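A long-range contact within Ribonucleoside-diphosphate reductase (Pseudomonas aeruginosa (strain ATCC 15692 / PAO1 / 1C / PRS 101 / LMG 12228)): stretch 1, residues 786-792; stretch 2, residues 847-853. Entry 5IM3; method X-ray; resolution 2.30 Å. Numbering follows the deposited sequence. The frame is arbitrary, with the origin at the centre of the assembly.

Stretch 1 786-792: EPTYQNL
Stretch 2 (847-853) LYATAFE

Residues 786-792 and 847-853 meet as two largely irregular segments, burying 386 Å² between them. Leu847 ends in helical geometry (phi/psi -66/-32), and Tyr848 (-110/29) is the first residue to leave it. Ala849 (-63/143) and Thr850 (-91/172) are extended; Ala851 (-56/-40) and Phe852 (-85/-5) then bend the chain so that Glu853 N donates to Thr850 O at 3.0 Å. In the first stretch, Glu786, Pro787 and Thr788 are extended (-72/138, -69/151, -52/124), Tyr789 turns (-71/-38), Gln790 is extended again (-162/136), and Asn791 (-70/-3) precedes the strand residue Leu792 (-149/137). The closest register places Thr788 CA 5.5 Å from Thr850 CA and Tyr789 CA 4.9 Å from Ala851 CA. The segments cross rather than run side by side, Pro787 lying by Ala851 and Asn791 by Tyr848.

Two direct hydrogen bonds join the segments. Ala851 N donates to Thr788 O at 2.8 Å, short but bent (angle at hydrogen 131°). Thr788 O also receives a CA-H...O contact from Thr850 CA at 3.6 Å. The second bond uses Asn791 (chi1 -61°, m; chi2 -47°), whose CA-to-CB bond points toward the other stretch. Asn791 ND2 donates to Tyr848 O at 3.0 Å, with an angle at hydrogen of 161°, thereby satisfying a carbonyl just beyond the helix.

Water extends the polar network around Asn791, whose OD1 and ND2 are also bonded elsewhere in the structure. One molecule donates to Asn791 OD1, at 2.5 Å, and to Ala849 O, at 3.3 Å, tying both ends of the amide to the second stretch. A second water accepts from Asn791 N at 3.0 Å and makes a weak bond of 3.5 Å with Thr850 OG1. Thr850 has an off-well chi1 of -97°, which also brings its CG2 to 3.0 Å from Tyr789 O, a tight contact without a hydrogen bond. Thr788 OG1 (chi1 -58°, m) bonds elsewhere in the structure.

Apolar packing centres on Ala851, whose CB points toward the first stretch and lies 3.9 Å from Pro787 CG, in a C-gamma-endo ring. Tyr789 starts away from the second stretch, but chi1 -170° (t) and chi2 75° bring its ring back: CD1 lies 4.4 Å from Ala851 CB and CE1 3.8 Å from Phe852 CE2. Phe852 (chi1 -89°, m; chi2 -66°) presents its ring edge to Tyr789 OH, with CE2 3.8 Å from that oxygen.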

ATOM      1  N   GLU A 786      -2.230 -13.793 -34.933  1.00 49.32           N
ATOM      2  CA  GLU A 786      -1.660 -12.960 -33.888  1.00 52.72           C
ATOM      3  C   GLU A 786      -1.103 -11.665 -34.478  1.00 54.29           C
ATOM      4  O   GLU A 786      -0.456 -11.690 -35.531  1.00 53.00           O
ATOM      5  CB  GLU A 786      -0.540 -13.705 -33.161  1.00 56.23           C
ATOM      6  CG  GLU A 786      -0.981 -14.975 -32.445  1.00 58.57           C
ATOM      7  CD  GLU A 786      -1.616 -14.696 -31.098  1.00 61.95           C
ATOM      8  OE1 GLU A 786      -1.325 -13.632 -30.513  1.00 63.04           O
ATOM      9  OE2 GLU A 786      -2.410 -15.540 -30.625  1.00 63.92           O
ATOM     10  N   PRO A 787      -1.326 -10.526 -33.830  1.00 49.18           N
ATOM     11  CA  PRO A 787      -0.518  -9.347 -34.146  1.00 49.66           C
ATOM     12  C   PRO A 787       0.910  -9.566 -33.681  1.00 48.25           C
ATOM     13  O   PRO A 787       1.168 -10.314 -32.736  1.00 48.04           O
ATOM     14  CB  PRO A 787      -1.201  -8.222 -33.360  1.00 50.26           C
ATOM     15  CG  PRO A 787      -1.861  -8.923 -32.217  1.00 51.16           C
ATOM     16  CD  PRO A 787      -2.305 -10.249 -32.762  1.00 48.40           C
ATOM     17  N   THR A 788       1.847  -8.925 -34.371  1.00 52.89           N
ATOM     18  CA  THR A 788       3.250  -9.029 -33.991  1.00 52.34           C
ATOM     19  C   THR A 788       3.415  -8.703 -32.514  1.00 51.00           C
ATOM     20  O   THR A 788       2.999  -7.636 -32.054  1.00 51.31           O
ATOM     21  CB  THR A 788       4.094  -8.078 -34.846  1.00 54.73           C
ATOM     22  OG1 THR A 788       3.907  -8.389 -36.231  1.00 56.14           O
ATOM     23  CG2 THR A 788       5.576  -8.197 -34.496  1.00 54.86           C
ATOM     24  N   TYR A 789       4.014  -9.632 -31.768  1.00 43.95           N
ATOM     25  CA  TYR A 789       4.233  -9.393 -30.345  1.00 47.27           C
ATOM     26  C   TYR A 789       5.305  -8.329 -30.125  1.00 50.43           C
ATOM     27  O   TYR A 789       5.187  -7.500 -29.216  1.00 50.52           O
ATOM     28  CB  TYR A 789       4.608 -10.697 -29.640  1.00 46.59           C
ATOM     29  CG  TYR A 789       4.621 -10.579 -28.134  1.00 48.33           C
ATOM     30  CD1 TYR A 789       3.434 -10.535 -27.412  1.00 48.27           C
ATOM     31  CD2 TYR A 789       5.816 -10.508 -27.433  1.00 49.26           C
ATOM     32  CE1 TYR A 789       3.437 -10.425 -26.036  1.00 48.95           C
ATOM     33  CE2 TYR A 789       5.830 -10.399 -26.055  1.00 50.35           C
ATOM     34  CZ  TYR A 789       4.635 -10.358 -25.361  1.00 51.07           C
ATOM     35  OH  TYR A 789       4.633 -10.246 -23.989  1.00 52.79           O
ATOM     36  N   GLN A 790       6.354  -8.333 -30.945  1.00 56.13           N
ATOM     37  CA  GLN A 790       7.351  -7.272 -30.907  1.00 60.26           C
ATOM     38  C   GLN A 790       8.145  -7.300 -32.205  1.00 56.54           C
ATOM     39  O   GLN A 790       8.528  -8.370 -32.682  1.00 52.91           O
ATOM     40  CB  GLN A 790       8.283  -7.415 -29.700  1.00 64.92           C
ATOM     41  CG  GLN A 790       8.875  -8.800 -29.533  1.00 70.25           C
ATOM     42  CD  GLN A 790       9.687  -8.932 -28.260  1.00 73.77           C
ATOM     43  OE1 GLN A 790       9.960  -7.943 -27.576  1.00 75.49           O
ATOM     44  NE2 GLN A 790      10.073 -10.160 -27.930  1.00 74.42           N
ATOM     45  N   ASN A 791       8.381  -6.113 -32.770  1.00 53.82           N
ATOM     46  CA  ASN A 791       9.108  -5.985 -34.028  1.00 50.74           C
ATOM     47  C   ASN A 791      10.589  -6.313 -33.897  1.00 49.21           C
ATOM     48  O   ASN A 791      11.294  -6.306 -34.909  1.00 48.85           O
ATOM     49  CB  ASN A 791       8.948  -4.567 -34.576  1.00 51.26           C
ATOM     50  CG  ASN A 791       7.502  -4.216 -34.872  1.00 51.28           C
ATOM     51  OD1 ASN A 791       6.778  -4.994 -35.495  1.00 50.72           O
ATOM     52  ND2 ASN A 791       7.072  -3.044 -34.419  1.00 50.71           N
ATOM     53  N   LEU A 792      11.074  -6.604 -32.692  1.00 54.30           N
ATOM     54  CA  LEU A 792      12.482  -6.890 -32.472  1.00 57.69           C
ATOM     55  C   LEU A 792      12.609  -7.875 -31.318  1.00 60.30           C
ATOM     56  O   LEU A 792      11.926  -7.735 -30.302  1.00 60.87           O
ATOM     57  CB  LEU A 792      13.256  -5.600 -32.173  1.00 57.61           C
ATOM     58  CG  LEU A 792      14.764  -5.665 -31.918  1.00 59.68           C
ATOM     59  CD1 LEU A 792      15.406  -4.343 -32.323  1.00 61.31           C
ATOM     60  CD2 LEU A 792      15.072  -5.968 -30.457  1.00 59.40           C
ATOM     61  N   LEU A 847       0.966   1.019 -38.806  1.00 66.32           N
ATOM     62  CA  LEU A 847       1.080  -0.268 -39.484  1.00 65.75           C
ATOM     63  C   LEU A 847       1.942  -1.244 -38.698  1.00 62.97           C
ATOM     64  O   LEU A 847       1.708  -2.456 -38.757  1.00 63.76           O
ATOM     65  CB  LEU A 847       1.653  -0.069 -40.886  1.00 66.91           C
ATOM     66  CG  LEU A 847       1.935  -1.347 -41.682  1.00 65.22           C
ATOM     67  CD1 LEU A 847       0.657  -2.130 -41.919  1.00 63.07           C
ATOM     68  CD2 LEU A 847       2.614  -1.000 -42.998  1.00 66.97           C
ATOM     69  N   TYR A 848       2.937  -0.748 -37.970  1.00 57.79           N
ATOM     70  CA  TYR A 848       3.832  -1.588 -37.190  1.00 57.04           C
ATOM     71  C   TYR A 848       3.601  -1.424 -35.695  1.00 56.17           C
ATOM     72  O   TYR A 848       4.508  -1.616 -34.886  1.00 52.39           O
ATOM     73  CB  TYR A 848       5.279  -1.317 -37.582  1.00 57.87           C
ATOM     74  CG  TYR A 848       5.530  -1.859 -38.962  1.00 60.53           C
ATOM     75  CD1 TYR A 848       5.888  -3.178 -39.146  1.00 58.43           C
ATOM     76  CD2 TYR A 848       5.343  -1.071 -40.081  1.00 61.67           C
ATOM     77  CE1 TYR A 848       6.089  -3.690 -40.403  1.00 59.34           C
ATOM     78  CE2 TYR A 848       5.542  -1.574 -41.340  1.00 63.37           C
ATOM     79  CZ  TYR A 848       5.913  -2.886 -41.500  1.00 61.39           C
ATOM     80  OH  TYR A 848       6.116  -3.399 -42.760  1.00 61.98           O
ATOM     81  N   ALA A 849       2.367  -1.103 -35.325  1.00 55.19           N
ATOM     82  CA  ALA A 849       1.978  -1.183 -33.934  1.00 57.56           C
ATOM     83  C   ALA A 849       2.087  -2.628 -33.473  1.00 58.89           C
ATOM     84  O   ALA A 849       1.822  -3.563 -34.228  1.00 61.26           O
ATOM     85  CB  ALA A 849       0.557  -0.665 -33.747  1.00 58.24           C
ATOM     86  N   THR A 850       2.515  -2.801 -32.231  1.00 64.05           N
ATOM     87  CA  THR A 850       2.739  -4.107 -31.642  1.00 59.40           C
ATOM     88  C   THR A 850       1.469  -4.594 -30.930  1.00 57.52           C
ATOM     89  O   THR A 850       0.476  -3.874 -30.818  1.00 57.82           O
ATOM     90  CB  THR A 850       3.984  -4.015 -30.751  1.00 61.42           C
ATOM     91  OG1 THR A 850       5.117  -4.493 -31.485  1.00 61.32           O
ATOM     92  CG2 THR A 850       3.849  -4.783 -29.450  1.00 63.25           C
ATOM     93  N   ALA A 851       1.484  -5.851 -30.480  1.00 48.64           N
ATOM     94  CA  ALA A 851       0.298  -6.455 -29.880  1.00 48.60           C
ATOM     95  C   ALA A 851      -0.247  -5.642 -28.709  1.00 50.39           C
ATOM     96  O   ALA A 851      -1.463  -5.508 -28.550  1.00 48.13           O
ATOM     97  CB  ALA A 851       0.621  -7.876 -29.430  1.00 46.94           C
ATOM     98  N   PHE A 852       0.636  -5.103 -27.862  1.00 52.74           N
ATOM     99  CA  PHE A 852       0.177  -4.374 -26.684  1.00 53.39           C
ATOM    100  C   PHE A 852      -0.154  -2.915 -26.965  1.00 55.85           C
ATOM    101  O   PHE A 852      -0.646  -2.231 -26.062  1.00 57.82           O
ATOM    102  CB  PHE A 852       1.221  -4.450 -25.569  1.00 54.44           C
ATOM    103  CG  PHE A 852       1.044  -5.637 -24.673  1.00 54.49           C
ATOM    104  CD1 PHE A 852      -0.073  -5.740 -23.863  1.00 54.75           C
ATOM    105  CD2 PHE A 852       1.986  -6.649 -24.639  1.00 51.92           C
ATOM    106  CE1 PHE A 852      -0.251  -6.827 -23.039  1.00 54.33           C
ATOM    107  CE2 PHE A 852       1.816  -7.741 -23.814  1.00 53.12           C
ATOM    108  CZ  PHE A 852       0.695  -7.831 -23.014  1.00 53.70           C
ATOM    109  N   GLU A 853       0.096  -2.420 -28.178  1.00 58.26           N
ATOM    110  CA  GLU A 853      -0.306  -1.067 -28.552  1.00 61.07           C
ATOM    111  C   GLU A 853      -1.323  -1.084 -29.689  1.00 60.41           C
ATOM    112  O   GLU A 853      -1.492  -0.082 -30.384  1.00 63.70           O
ATOM    113  CB  GLU A 853       0.915  -0.209 -28.907  1.00 61.77           C
ATOM    114  CG  GLU A 853       2.061  -0.939 -29.596  1.00 60.42           C
ATOM    115  CD  GLU A 853       3.409  -0.281 -29.391  1.00 61.87           C
ATOM    116  OE1 GLU A 853       3.636   0.305 -28.309  1.00 65.94           O
ATOM    117  OE2 GLU A 853       4.252  -0.371 -30.301  1.00 61.47           O
TER
HETATM  118  O   HOH W   1       4.337  -4.760 -35.997  1.00 45.99           O
HETATM  119  O   HOH W   2       8.459  -4.153 -30.506  1.00 47.39           O